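Local atomic coordinates of arylamine n-acetyltransferase NAT (Mycobacterium tuberculosis, PDB entry 4BGF), a protein that probably catalyses the transfer of an acetyl group from acetyl-coenzyme A to arylamine substrates through an active-site cysteine. Residues D10-R15 and V29-R34; G67-E72 and S202-G207; F163-M168 and Q174-F179; R218-G223 and A227-G232. All blocks are in the same frame, centred on the assembly; numbering follows the deposited sequence.

Interaction 1 (D10-R15 and V29-R34); sequences DRINYR and VTVHSR
Ile12 and Val31 set their side chains across one another at about a right angle, where the turn after helix 5-11 folds back onto helix 22-35 in the N-terminal helical region of the arylamine N-acetyltransferase fold. One methyl of Val31 does the touching: CG1 of Val31 lies 3.9 Å from Ile12 CB and meets Ile12 CG1 at much the same distance. That methyl stands opposite the valine's own backbone N (chi1 -172°), but it is modelled too close to Ile12 O, so its fine position is doubtful. Ile12 instead has CG1 tucked between its backbone N and carbonyl carbon, and its CD1 extends to within 4.3 Å of His32 N. No hydrogen bond links 10-15 with 29-34, and the contact is small and apolar. Ile12 also packs on Thr35 at the end of the helix and on Ile36 in the loop just after it. CB of His32 points away from the turn, and its ring is held by Tyr8 at ND1 and by His73 at NE2. Asn13, with positive phi (55°), takes the chain out of helical geometry right after Ile12, and a long salt bridge, Arg15 NH2 to Asp10 OD2 at 3.5 Å, spans the turn. In the facing helix, Val29 O is gripped twice by Ser33, from opposite faces of its carbonyl plane: by OG at 2.8 Å and by N at 3.0 Å.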
loop_
_atom_site.group_PDB
_atom_site.type_symbol
_atom_site.label_atom_id
_atom_site.label_comp_id
_atom_site.label_asym_id
_atom_site.label_seq_id
_atom_site.Cartn_x
_atom_site.Cartn_y
_atom_site.Cartn_z
ATOM N N ASP A 10 12.929 7.420 11.831
ATOM C CA ASP A 10 12.338 7.869 13.089
ATOM C C ASP A 10 10.824 8.105 12.966
ATOM O O ASP A 10 10.141 8.259 13.963
ATOM C CB ASP A 10 13.061 9.109 13.638
ATOM C CG ASP A 10 14.418 8.773 14.290
ATOM O OD1 ASP A 10 15.366 8.392 13.558
ATOM O OD2 ASP A 10 14.534 8.900 15.534
ATOM N N ARG A 11 10.308 8.105 11.748
ATOM C CA ARG A 11 8.866 8.164 11.510
ATOM C C ARG A 11 8.266 6.810 11.831
ATOM O O ARG A 11 7.307 6.699 12.582
ATOM C CB ARG A 11 8.597 8.500 10.038
ATOM C CG ARG A 11 7.216 8.151 9.505
ATOM C CD ARG A 11 6.215 9.287 9.671
ATOM N NE ARG A 11 5.057 9.115 8.797
ATOM C CZ ARG A 11 3.842 8.737 9.193
ATOM N NH1 ARG A 11 3.584 8.481 10.470
ATOM N NH2 ARG A 11 2.873 8.624 8.286
ATOM N N ILE A 12 8.845 5.785 11.226
ATOM C CA ILE A 12 8.412 4.411 11.423
ATOM C C ILE A 12 9.139 3.777 12.617
ATOM O O ILE A 12 8.879 2.632 12.955
ATOM C CB ILE A 12 8.621 3.565 10.123
ATOM C CG1 ILE A 12 10.103 3.208 9.895
ATOM C CG2 ILE A 12 8.051 4.315 8.928
ATOM C CD1 ILE A 12 10.347 2.365 8.670
ATOM N N ASN A 13 10.022 4.539 13.259
ATOM C CA ASN A 13 10.771 4.084 14.427
ATOM C C ASN A 13 11.530 2.800 14.112
ATOM O O ASN A 13 11.362 1.771 14.768
ATOM C CB ASN A 13 9.828 3.893 15.623
ATOM C CG ASN A 13 10.544 3.961 16.967
ATOM O OD1 ASN A 13 11.722 4.331 17.062
ATOM N ND2 ASN A 13 9.813 3.612 18.027
ATOM N N TYR A 14 12.361 2.862 13.082
ATOM C CA TYR A 14 13.165 1.724 12.712
ATOM C C TYR A 14 14.497 1.800 13.422
ATOM O O TYR A 14 15.242 2.764 13.281
ATOM C CB TYR A 14 13.362 1.654 11.199
ATOM C CG TYR A 14 14.242 0.514 10.775
ATOM C CD1 TYR A 14 13.775 -0.784 10.767
ATOM C CD2 TYR A 14 15.538 0.740 10.398
ATOM C CE1 TYR A 14 14.579 -1.819 10.380
ATOM C CE2 TYR A 14 16.359 -0.281 10.031
ATOM C CZ TYR A 14 15.877 -1.560 10.008
ATOM O OH TYR A 14 16.735 -2.571 9.631
ATOM N N ARG A 15 14.751 0.753 14.197
ATOM C CA ARG A 15 16.032 0.486 14.818
ATOM C C ARG A 15 16.411 -0.886 14.304
ATOM O O ARG A 15 15.711 -1.862 14.572
ATOM C CB ARG A 15 15.907 0.431 16.344
ATOM C CG ARG A 15 15.374 1.694 16.990
ATOM C CD ARG A 15 16.427 2.771 17.042
ATOM N NE ARG A 15 15.833 4.089 16.854
ATOM C CZ ARG A 15 15.329 4.855 17.823
ATOM N NH1 ARG A 15 15.354 4.467 19.094
ATOM N NH2 ARG A 15 14.804 6.034 17.509
ATOM N N VAL A 29 9.674 -3.573 5.866
ATOM C CA VAL A 29 8.321 -3.806 5.400
ATOM C C VAL A 29 7.326 -3.893 6.572
ATOM O O VAL A 29 6.281 -3.257 6.538
ATOM C CB VAL A 29 8.250 -5.079 4.510
ATOM C CG1 VAL A 29 6.837 -5.600 4.379
ATOM C CG2 VAL A 29 8.780 -4.785 3.082
ATOM N N THR A 30 7.647 -4.687 7.595
ATOM C CA THR A 30 6.784 -4.839 8.771
ATOM C C THR A 30 6.511 -3.517 9.486
ATOM O O THR A 30 5.382 -3.177 9.740
ATOM C CB THR A 30 7.429 -5.757 9.797
ATOM O OG1 THR A 30 8.702 -5.212 10.130
ATOM C CG2 THR A 30 7.640 -7.159 9.257
ATOM N N VAL A 31 7.567 -2.780 9.817
ATOM C CA VAL A 31 7.442 -1.506 10.513
ATOM C C VAL A 31 6.829 -0.367 9.667
ATOM O O VAL A 31 6.166 0.513 10.194
ATOM C CB VAL A 31 8.819 -1.084 11.036
ATOM C CG1 VAL A 31 8.707 0.113 11.910
ATOM C CG2 VAL A 31 9.424 -2.183 11.861
ATOM N N HIS A 32 7.084 -0.377 8.362
ATOM C CA HIS A 32 6.481 0.550 7.416
ATOM C C HIS A 32 4.990 0.340 7.428
ATOM O O HIS A 32 4.230 1.266 7.657
ATOM C CB HIS A 32 7.041 0.285 6.004
ATOM C CG HIS A 32 6.459 1.158 4.927
ATOM N ND1 HIS A 32 7.172 2.179 4.334
ATOM C CD2 HIS A 32 5.246 1.144 4.313
ATOM C CE1 HIS A 32 6.421 2.767 3.424
ATOM N NE2 HIS A 32 5.248 2.159 3.393
ATOM N N SER A 33 4.593 -0.905 7.174
ATOM C CA SER A 33 3.178 -1.334 7.129
ATOM C C SER A 33 2.403 -0.972 8.380
ATOM O O SER A 33 1.205 -0.695 8.349
ATOM C CB SER A 33 3.103 -2.846 6.963
ATOM O OG SER A 33 3.565 -3.221 5.696
ATOM N N ARG A 34 3.137 -0.966 9.479
ATOM C CA ARG A 34 2.593 -0.842 10.807
ATOM C C ARG A 34 2.297 0.602 11.144
ATOM O O ARG A 34 1.376 0.868 11.891
ATOM C CB ARG A 34 3.586 -1.484 11.786
ATOM C CG ARG A 34 3.188 -1.526 13.218
ATOM C CD ARG A 34 4.426 -1.706 14.090
ATOM N NE ARG A 34 5.026 -3.028 13.950
ATOM C CZ ARG A 34 6.249 -3.360 14.362
ATOM N NH1 ARG A 34 7.055 -2.474 14.930
ATOM N NH2 ARG A 34 6.660 -4.606 14.197
#

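Interaction 2 (G67-E72 and S202-G207); sequences GGYCFE and SKFVTG
The N-terminal end of helix 70-83, which begins with Cys70, probably the cysteine of a Cys-His-Asp triad as in other arylamine N-acetyltransferases, is joined to the short helix 203-206 by a T-shaped stack of Tyr69 on Phe204. The tyrosine supplies the edge: its CD2 points at the Phe204 face and lies 3.9 Å from Phe204 CG, offset toward the rim. The ring centroids of Tyr69 and Phe204 are 5.3 Å apart and the planes stand at 78°. With CG held between its backbone N and carbonyl carbon (chi1 75°), Tyr69 presents this CD2 edge to Phe204. Phe204 is covered on its opposite face by its neighbour, Lys203 CG sitting 3.7 Å above the ring plane, over the centre; Phe38 packs against both aromatics. The polar groups find partners other than across this contact. Tyr69 is the N-cap residue, and its N donates to Glu72 OE1 at 2.9 Å, meeting the carboxylate on the anti side and 34° out of its plane; the other oxygen, OE2, forms a salt bridge with Lys60. Tyr69 OH bonds to Ser193 OG, which tethers the hydroxyl end of the ring. With no hydrogen bond or charge pair between 67-72 and 202-207, the attraction is that of an aromatic C-H edge for a pi face plus dispersion, weakly directional, while the Tyr69 hydroxyl stays engaged with Ser193.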
loop_
_atom_site.group_PDB
_atom_site.type_symbol
_atom_site.label_atom_id
_atom_site.label_comp_id
_atom_site.label_asym_id
_atom_site.label_seq_id
_atom_site.Cartn_x
_atom_site.Cartn_y
_atom_site.Cartn_z
ATOM N N GLY A 67 -0.556 9.352 5.412
ATOM C CA GLY A 67 -0.402 8.141 4.623
ATOM C C GLY A 67 -0.445 8.481 3.150
ATOM O O GLY A 67 -0.219 9.610 2.780
ATOM N N GLY A 68 -0.756 7.495 2.324
ATOM C CA GLY A 68 -0.829 7.661 0.898
ATOM C C GLY A 68 -1.317 6.355 0.317
ATOM O O GLY A 68 -1.459 5.413 1.068
ATOM N N TYR A 69 -1.574 6.303 -0.993
ATOM C CA TYR A 69 -1.943 5.074 -1.684
ATOM C C TYR A 69 -0.733 4.395 -2.419
ATOM O O TYR A 69 0.404 4.684 -2.099
ATOM C CB TYR A 69 -3.201 5.300 -2.556
ATOM C CG TYR A 69 -3.135 6.080 -3.896
ATOM C CD1 TYR A 69 -1.961 6.607 -4.415
ATOM C CD2 TYR A 69 -4.295 6.239 -4.656
ATOM C CE1 TYR A 69 -1.955 7.299 -5.662
ATOM C CE2 TYR A 69 -4.303 6.913 -5.865
ATOM C CZ TYR A 69 -3.136 7.434 -6.373
ATOM O OH TYR A 69 -3.180 8.094 -7.584
ATOM N N CYS A 70 -0.968 3.476 -3.358
ATOM C CA CYS A 70 0.119 2.611 -3.870
ATOM C C CYS A 70 1.362 3.301 -4.477
ATOM O O CYS A 70 2.456 2.838 -4.301
ATOM C CB CYS A 70 -0.425 1.541 -4.835
ATOM S SG CYS A 70 -1.009 2.044 -6.471
ATOM N N PHE A 71 1.186 4.410 -5.162
ATOM C CA PHE A 71 2.288 5.078 -5.855
ATOM C C PHE A 71 3.129 5.859 -4.891
ATOM O O PHE A 71 4.297 6.103 -5.121
ATOM C CB PHE A 71 1.756 6.035 -6.926
ATOM C CG PHE A 71 1.105 5.354 -8.071
ATOM C CD1 PHE A 71 1.858 4.817 -9.085
ATOM C CD2 PHE A 71 -0.260 5.255 -8.133
ATOM C CE1 PHE A 71 1.262 4.199 -10.162
ATOM C CE2 PHE A 71 -0.851 4.622 -9.188
ATOM C CZ PHE A 71 -0.065 4.094 -10.218
ATOM N N GLU A 72 2.490 6.264 -3.806
ATOM C CA GLU A 72 3.141 6.991 -2.744
ATOM C C GLU A 72 3.880 6.044 -1.792
ATOM O O GLU A 72 4.998 6.330 -1.350
ATOM C CB GLU A 72 2.096 7.828 -1.993
ATOM C CG GLU A 72 1.324 8.804 -2.901
ATOM C CD GLU A 72 0.188 9.538 -2.189
ATOM O OE1 GLU A 72 -0.892 8.949 -2.029
ATOM O OE2 GLU A 72 0.381 10.695 -1.774
ATOM N N SER A 202 -13.002 6.795 -10.455
ATOM C CA SER A 202 -12.020 6.036 -9.700
ATOM C C SER A 202 -12.491 5.928 -8.266
ATOM O O SER A 202 -13.009 6.888 -7.715
ATOM C CB SER A 202 -10.656 6.683 -9.789
ATOM O OG SER A 202 -9.707 6.039 -8.961
ATOM N N LYS A 203 -12.352 4.746 -7.684
ATOM C CA LYS A 203 -12.779 4.535 -6.304
ATOM C C LYS A 203 -12.039 5.441 -5.308
ATOM O O LYS A 203 -12.512 5.659 -4.201
ATOM C CB LYS A 203 -12.564 3.072 -5.910
ATOM C CG LYS A 203 -11.152 2.795 -5.384
ATOM C CD LYS A 203 -10.819 1.319 -5.210
ATOM C CE LYS A 203 -11.176 0.828 -3.836
ATOM N NZ LYS A 203 -11.115 -0.654 -3.809
ATOM N N PHE A 204 -10.866 5.954 -5.698
ATOM C CA PHE A 204 -10.066 6.816 -4.830
ATOM C C PHE A 204 -10.480 8.263 -4.930
ATOM O O PHE A 204 -10.002 9.095 -4.160
ATOM C CB PHE A 204 -8.582 6.675 -5.132
ATOM C CG PHE A 204 -8.089 5.289 -4.966
ATOM C CD1 PHE A 204 -8.185 4.658 -3.742
ATOM C CD2 PHE A 204 -7.593 4.585 -6.041
ATOM C CE1 PHE A 204 -7.770 3.374 -3.596
ATOM C CE2 PHE A 204 -7.186 3.301 -5.899
ATOM C CZ PHE A 204 -7.274 2.693 -4.678
ATOM N N VAL A 205 -11.367 8.558 -5.878
ATOM C CA VAL A 205 -11.996 9.875 -5.942
ATOM C C VAL A 205 -13.418 9.781 -5.382
ATOM O O VAL A 205 -13.937 10.756 -4.841
ATOM C CB VAL A 205 -11.981 10.523 -7.394
ATOM C CG1 VAL A 205 -10.563 10.546 -7.987
ATOM C CG2 VAL A 205 -12.880 9.798 -8.348
ATOM N N THR A 206 -14.037 8.608 -5.495
ATOM C CA THR A 206 -15.466 8.442 -5.171
ATOM C C THR A 206 -15.756 7.963 -3.757
ATOM O O THR A 206 -16.876 8.124 -3.284
ATOM C CB THR A 206 -16.141 7.427 -6.096
ATOM O OG1 THR A 206 -15.480 6.172 -5.960
ATOM C CG2 THR A 206 -16.093 7.880 -7.551
ATOM N N GLY A 207 -14.781 7.361 -3.087
ATOM C CA GLY A 207 -14.979 6.939 -1.713
ATOM C C GLY A 207 -13.728 6.959 -0.850
ATOM O O GLY A 207 -12.608 7.140 -1.328
#

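Interaction 3 (F163-M168 and Q174-F179); sequences FVLQAM and QTLYEF
Leu165, the residue most buried by this antiparallel hairpin of strands 163-168 and 174-179, lies side by side with Tyr177 and points the same way. Its CB sits over one ring face, 4.1 Å from the Tyr177 centroid and 26° off the normal, while Leu165 CD2 approaches Tyr177 CZ at 3.6 Å. CG of Leu165 opposite its backbone N (chi1 -174°) brings the branch onto the ring, and the same CD2 meets Leu176 CD1 at 3.8 Å. Leu176 and Tyr177 together face Leu165 across a beta bulge: Leu176 N donates to Leu165 O at 2.9 Å, and Leu165 N to Tyr177 O. Phe163 and Phe179, next in buried surface, form a hydrogen-bonded pair, with Phe163 N reaching Phe179 O at 3.1 Å. Their rings do not stack; the Phe163 ring leads off, and Phe163 CB rests 4.1 Å from Phe179 CZ. On the other face Gln166 NE2 donates to Thr175 OG1 at 3.0 Å, almost straight (176°) and within the plane of the amide, whose OE1 is bonded by Arg155. The hairpin sits near one edge of an antiparallel sheet: strand 154-159 flanks 162-168, strand 87-95 flanks 173-179, and Leu125 of strand 124-126 packs on Leu165, Tyr177 and Phe179. The Tyr177 ring also meets His110 and Phe130 and touches Asp127.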
loop_
_atom_site.group_PDB
_atom_site.type_symbol
_atom_site.label_atom_id
_atom_site.label_comp_id
_atom_site.label_asym_id
_atom_site.label_seq_id
_atom_site.Cartn_x
_atom_site.Cartn_y
_atom_site.Cartn_z
ATOM N N PHE A 163 2.352 -12.897 -14.309
ATOM C CA PHE A 163 2.154 -13.667 -13.097
ATOM C C PHE A 163 0.915 -13.088 -12.383
ATOM O O PHE A 163 0.406 -12.019 -12.754
ATOM C CB PHE A 163 3.418 -13.594 -12.209
ATOM C CG PHE A 163 4.682 -14.022 -12.908
ATOM C CD1 PHE A 163 5.077 -15.352 -12.897
ATOM C CD2 PHE A 163 5.471 -13.104 -13.589
ATOM C CE1 PHE A 163 6.236 -15.764 -13.556
ATOM C CE2 PHE A 163 6.632 -13.515 -14.247
ATOM C CZ PHE A 163 7.011 -14.850 -14.230
ATOM N N VAL A 164 0.389 -13.813 -11.403
ATOM C CA VAL A 164 -0.660 -13.260 -10.548
ATOM C C VAL A 164 -0.266 -13.500 -9.121
ATOM O O VAL A 164 0.260 -14.559 -8.776
ATOM C CB VAL A 164 -2.102 -13.841 -10.814
ATOM C CG1 VAL A 164 -2.614 -13.428 -12.157
ATOM C CG2 VAL A 164 -2.127 -15.312 -10.724
ATOM N N LEU A 165 -0.534 -12.504 -8.293
ATOM C CA LEU A 165 -0.287 -12.608 -6.873
ATOM C C LEU A 165 -1.546 -13.050 -6.130
ATOM O O LEU A 165 -2.561 -12.383 -6.218
ATOM C CB LEU A 165 0.210 -11.277 -6.302
ATOM C CG LEU A 165 0.591 -11.478 -4.836
ATOM C CD1 LEU A 165 2.018 -11.942 -4.735
ATOM C CD2 LEU A 165 0.411 -10.241 -4.095
ATOM N N GLN A 166 -1.418 -14.142 -5.369
ATOM C CA GLN A 166 -2.496 -14.739 -4.569
ATOM C C GLN A 166 -2.219 -14.719 -3.076
ATOM O O GLN A 166 -1.087 -14.884 -2.661
ATOM C CB GLN A 166 -2.759 -16.181 -5.020
ATOM C CG GLN A 166 -3.449 -16.223 -6.373
ATOM C CD GLN A 166 -3.782 -17.593 -6.880
ATOM O OE1 GLN A 166 -3.077 -18.556 -6.609
ATOM N NE2 GLN A 166 -4.856 -17.684 -7.656
ATOM N N ALA A 167 -3.269 -14.485 -2.291
ATOM C CA ALA A 167 -3.242 -14.620 -0.827
ATOM C C ALA A 167 -4.216 -15.694 -0.341
ATOM O O ALA A 167 -5.322 -15.817 -0.871
ATOM C CB ALA A 167 -3.590 -13.327 -0.176
ATOM N N MET A 168 -3.797 -16.451 0.672
ATOM C CA MET A 168 -4.630 -17.467 1.293
ATOM C C MET A 168 -5.494 -16.786 2.337
ATOM O O MET A 168 -5.036 -16.518 3.430
ATOM C CB MET A 168 -3.735 -18.516 1.942
ATOM C CG MET A 168 -4.444 -19.580 2.752
ATOM S SD MET A 168 -5.808 -20.338 1.877
ATOM C CE MET A 168 -5.010 -21.276 0.591
ATOM N N GLN A 174 -7.000 -16.343 -2.914
ATOM C CA GLN A 174 -7.699 -15.181 -3.487
ATOM C C GLN A 174 -6.767 -14.324 -4.334
ATOM O O GLN A 174 -5.723 -13.902 -3.874
ATOM C CB GLN A 174 -8.323 -14.338 -2.372
ATOM C CG GLN A 174 -9.730 -14.756 -1.984
ATOM C CD GLN A 174 -10.380 -13.802 -1.011
ATOM O OE1 GLN A 174 -9.700 -13.110 -0.266
ATOM N NE2 GLN A 174 -11.704 -13.762 -1.010
ATOM N N THR A 175 -7.162 -14.041 -5.567
ATOM C CA THR A 175 -6.295 -13.346 -6.515
ATOM C C THR A 175 -6.373 -11.835 -6.315
ATOM O O THR A 175 -7.432 -11.231 -6.381
ATOM C CB THR A 175 -6.626 -13.733 -7.976
ATOM O OG1 THR A 175 -6.414 -15.144 -8.171
ATOM C CG2 THR A 175 -5.745 -12.982 -8.928
ATOM N N LEU A 176 -5.235 -11.235 -6.028
ATOM C CA LEU A 176 -5.200 -9.818 -5.698
ATOM C C LEU A 176 -5.041 -8.956 -6.944
ATOM O O LEU A 176 -5.863 -8.083 -7.219
ATOM C CB LEU A 176 -4.084 -9.566 -4.699
ATOM C CG LEU A 176 -4.199 -10.517 -3.508
ATOM C CD1 LEU A 176 -3.050 -10.281 -2.565
ATOM C CD2 LEU A 176 -5.538 -10.367 -2.768
ATOM N N TYR A 177 -3.993 -9.245 -7.701
ATOM C CA TYR A 177 -3.689 -8.506 -8.903
ATOM C C TYR A 177 -2.818 -9.283 -9.870
ATOM O O TYR A 177 -2.261 -10.329 -9.537
ATOM C CB TYR A 177 -3.027 -7.181 -8.547
ATOM C CG TYR A 177 -1.756 -7.273 -7.721
ATOM C CD1 TYR A 177 -0.571 -7.729 -8.266
ATOM C CD2 TYR A 177 -1.746 -6.860 -6.418
ATOM C CE1 TYR A 177 0.560 -7.793 -7.535
ATOM C CE2 TYR A 177 -0.613 -6.919 -5.679
ATOM C CZ TYR A 177 0.540 -7.377 -6.247
ATOM O OH TYR A 177 1.682 -7.410 -5.491
ATOM N N GLU A 178 -2.728 -8.762 -11.084
ATOM C CA GLU A 178 -1.929 -9.366 -12.137
ATOM C C GLU A 178 -0.914 -8.336 -12.681
ATOM O O GLU A 178 -1.217 -7.152 -12.785
ATOM C CB GLU A 178 -2.843 -9.909 -13.245
ATOM C CG GLU A 178 -3.762 -8.871 -13.857
ATOM C CD GLU A 178 -4.917 -9.477 -14.625
ATOM O OE1 GLU A 178 -4.871 -10.691 -14.905
ATOM O OE2 GLU A 178 -5.867 -8.736 -14.953
ATOM N N PHE A 179 0.294 -8.802 -12.999
ATOM C CA PHE A 179 1.381 -7.920 -13.412
ATOM C C PHE A 179 2.376 -8.594 -14.346
ATOM O O PHE A 179 2.408 -9.818 -14.458
ATOM C CB PHE A 179 2.117 -7.373 -12.193
ATOM C CG PHE A 179 2.865 -8.418 -11.407
ATOM C CD1 PHE A 179 2.186 -9.294 -10.572
ATOM C CD2 PHE A 179 4.249 -8.523 -11.497
ATOM C CE1 PHE A 179 2.858 -10.243 -9.849
ATOM C CE2 PHE A 179 4.927 -9.489 -10.765
ATOM C CZ PHE A 179 4.228 -10.338 -9.936
#

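Interaction 4 (R218-G223 and A227-G232); sequences RWNLSG and AVHRAG
Strands 218-222 and 227-230 run antiparallel as a beta hairpin, their short axes 4.7 Å apart and at 156°, in a five-stranded antiparallel sheet. Two hydrogen-bonded pairs frame it. Between Arg218 and His229 the bonds run both ways, Arg218 N to His229 O at 2.8 Å and, nearly straight, His229 N to Arg218 O at 2.9 Å; between Asn220 and Ala227 the bond from Asn220 N is good and the return one from Ala227 N is weak. The non-hydrogen-bonded pair between them carries the main side-chain contact. Trp219 and Val228 point the same way from the sheet, the methyls of Val228 lying against one indole face. CG2 of Val228 makes a close CH-pi contact with the six-membered ring of Trp219, 3.3 Å from its centroid and 14° off the normal. Trp219 also touches Val212 and Thr214 of strand 209-214. On the other face of the sheet, Arg218 CB lies 4.2 Å from His229 CB, but the rest of the arginine runs extended away from the hairpin to a salt bridge with Glu152 and the carbonyls of Gly132 and Thr134. Arg230, paired with Asp216, lays one guanidinium face against Val228 CG1. That same methyl spans toward the five-membered ring of Trp219: being opposite the backbone N of its valine (chi1 -162°), Val228 CG1 stands 3.6 Å from Trp219 CE2 and 3.7 Å from NE1.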
loop_
_atom_site.group_PDB
_atom_site.type_symbol
_atom_site.label_atom_id
_atom_site.label_comp_id
_atom_site.label_asym_id
_atom_site.label_seq_id
_atom_site.Cartn_x
_atom_site.Cartn_y
_atom_site.Cartn_z
ATOM N N ARG A 218 -5.312 -7.112 10.237
ATOM C CA ARG A 218 -5.360 -6.188 9.105
ATOM C C ARG A 218 -6.571 -5.263 9.269
ATOM O O ARG A 218 -7.704 -5.726 9.152
ATOM C CB ARG A 218 -5.459 -6.959 7.793
ATOM C CG ARG A 218 -4.239 -7.787 7.510
ATOM C CD ARG A 218 -4.496 -8.776 6.410
ATOM N NE ARG A 218 -3.317 -9.538 5.982
ATOM C CZ ARG A 218 -2.356 -9.089 5.171
ATOM N NH1 ARG A 218 -2.378 -7.852 4.715
ATOM N NH2 ARG A 218 -1.361 -9.875 4.833
ATOM N N TRP A 219 -6.336 -3.970 9.530
ATOM C CA TRP A 219 -7.411 -2.956 9.619
ATOM C C TRP A 219 -7.782 -2.284 8.300
ATOM O O TRP A 219 -6.923 -1.781 7.589
ATOM C CB TRP A 219 -7.028 -1.849 10.581
ATOM C CG TRP A 219 -6.839 -2.319 11.971
ATOM C CD1 TRP A 219 -5.817 -3.070 12.447
ATOM C CD2 TRP A 219 -7.681 -2.036 13.079
ATOM N NE1 TRP A 219 -5.965 -3.274 13.778
ATOM C CE2 TRP A 219 -7.113 -2.656 14.195
ATOM C CE3 TRP A 219 -8.869 -1.320 13.231
ATOM C CZ2 TRP A 219 -7.683 -2.583 15.447
ATOM C CZ3 TRP A 219 -9.434 -1.250 14.448
ATOM C CH2 TRP A 219 -8.851 -1.875 15.554
ATOM N N ASN A 220 -9.079 -2.286 7.998
ATOM C CA ASN A 220 -9.634 -1.708 6.771
ATOM C C ASN A 220 -10.776 -0.777 7.092
ATOM O O ASN A 220 -11.602 -1.109 7.917
ATOM C CB ASN A 220 -10.165 -2.821 5.875
ATOM C CG ASN A 220 -9.174 -3.974 5.724
ATOM O OD1 ASN A 220 -8.666 -4.508 6.718
ATOM N ND2 ASN A 220 -8.883 -4.355 4.473
ATOM N N LEU A 221 -10.810 0.392 6.469
ATOM C CA LEU A 221 -11.961 1.285 6.535
ATOM C C LEU A 221 -12.405 1.589 5.112
ATOM O O LEU A 221 -11.594 1.918 4.263
ATOM C CB LEU A 221 -11.626 2.573 7.274
ATOM C CG LEU A 221 -12.758 3.602 7.428
ATOM C CD1 LEU A 221 -13.706 3.230 8.513
ATOM C CD2 LEU A 221 -12.221 5.002 7.697
ATOM N N SER A 222 -13.700 1.443 4.858
ATOM C CA SER A 222 -14.285 1.726 3.553
ATOM C C SER A 222 -15.526 2.575 3.752
ATOM O O SER A 222 -16.596 2.066 4.079
ATOM C CB SER A 222 -14.635 0.432 2.835
ATOM O OG SER A 222 -14.926 0.693 1.488
ATOM N N GLY A 223 -15.355 3.875 3.601
ATOM C CA GLY A 223 -16.371 4.827 3.969
ATOM C C GLY A 223 -16.496 4.874 5.475
ATOM O O GLY A 223 -15.530 5.171 6.148
ATOM N N ALA A 227 -13.314 -2.262 9.810
ATOM C CA ALA A 227 -13.107 -3.704 9.835
ATOM C C ALA A 227 -11.706 -4.067 10.340
ATOM O O ALA A 227 -10.733 -3.354 10.110
ATOM C CB ALA A 227 -13.385 -4.314 8.438
ATOM N N VAL A 228 -11.639 -5.161 11.080
ATOM C CA VAL A 228 -10.382 -5.738 11.517
ATOM C C VAL A 228 -10.415 -7.218 11.231
ATOM O O VAL A 228 -11.238 -7.955 11.805
ATOM C CB VAL A 228 -10.141 -5.546 13.012
ATOM C CG1 VAL A 228 -8.675 -5.762 13.342
ATOM C CG2 VAL A 228 -10.525 -4.169 13.392
ATOM N N HIS A 229 -9.504 -7.645 10.356
ATOM C CA HIS A 229 -9.349 -9.038 9.987
ATOM C C HIS A 229 -8.285 -9.618 10.892
ATOM O O HIS A 229 -7.154 -9.156 10.878
ATOM C CB HIS A 229 -8.911 -9.188 8.526
ATOM C CG HIS A 229 -9.895 -8.670 7.506
ATOM N ND1 HIS A 229 -10.451 -7.407 7.550
ATOM C CD2 HIS A 229 -10.374 -9.244 6.377
ATOM C CE1 HIS A 229 -11.252 -7.240 6.511
ATOM N NE2 HIS A 229 -11.217 -8.337 5.780
ATOM N N ARG A 230 -8.679 -10.594 11.710
ATOM C CA ARG A 230 -7.786 -11.318 12.608
ATOM C C ARG A 230 -7.936 -12.792 12.310
ATOM O O ARG A 230 -8.678 -13.174 11.405
ATOM C CB ARG A 230 -8.194 -11.129 14.059
ATOM C CG ARG A 230 -8.431 -9.741 14.465
ATOM C CD ARG A 230 -8.985 -9.720 15.853
ATOM N NE ARG A 230 -9.030 -8.379 16.422
ATOM C CZ ARG A 230 -7.990 -7.778 16.985
ATOM N NH1 ARG A 230 -6.808 -8.380 17.031
ATOM N NH2 ARG A 230 -8.132 -6.564 17.487
ATOM N N ALA A 231 -7.283 -13.609 13.132
ATOM C CA ALA A 231 -7.299 -15.061 12.998
ATOM C C ALA A 231 -8.705 -15.599 13.182
ATOM O O ALA A 231 -9.163 -16.425 12.402
ATOM C CB ALA A 231 -6.372 -15.681 14.018
ATOM N N GLY A 232 -9.394 -15.108 14.210
ATOM C CA GLY A 232 -10.769 -15.498 14.487
ATOM C C GLY A 232 -11.826 -14.840 13.612
ATOM O O GLY A 232 -12.997 -14.791 13.975
#

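How the interactions relate
The four contacts are separate in space: none touches another, although nearest atoms come within about 5 Å between interactions 1 and 2 and about 6 Å between 3 and 4. Interaction 2 joins residues far apart in sequence, and the hairpin of interaction 3 lies within the loop it closes; the centres of these two are about 20 Å apart. Both adjoin the probable triad of Cys70, His110 and Asp127, since 67-72 contains Cys70 and Tyr177 touches His110 and Asp127. Interaction 1, about 21 Å from interaction 2 between centres, is tied to the same helix 70-83 through His32 and His73. Interaction 4 lies in a different sheet from interaction 3, its centre about 18 Å from that of interaction 2.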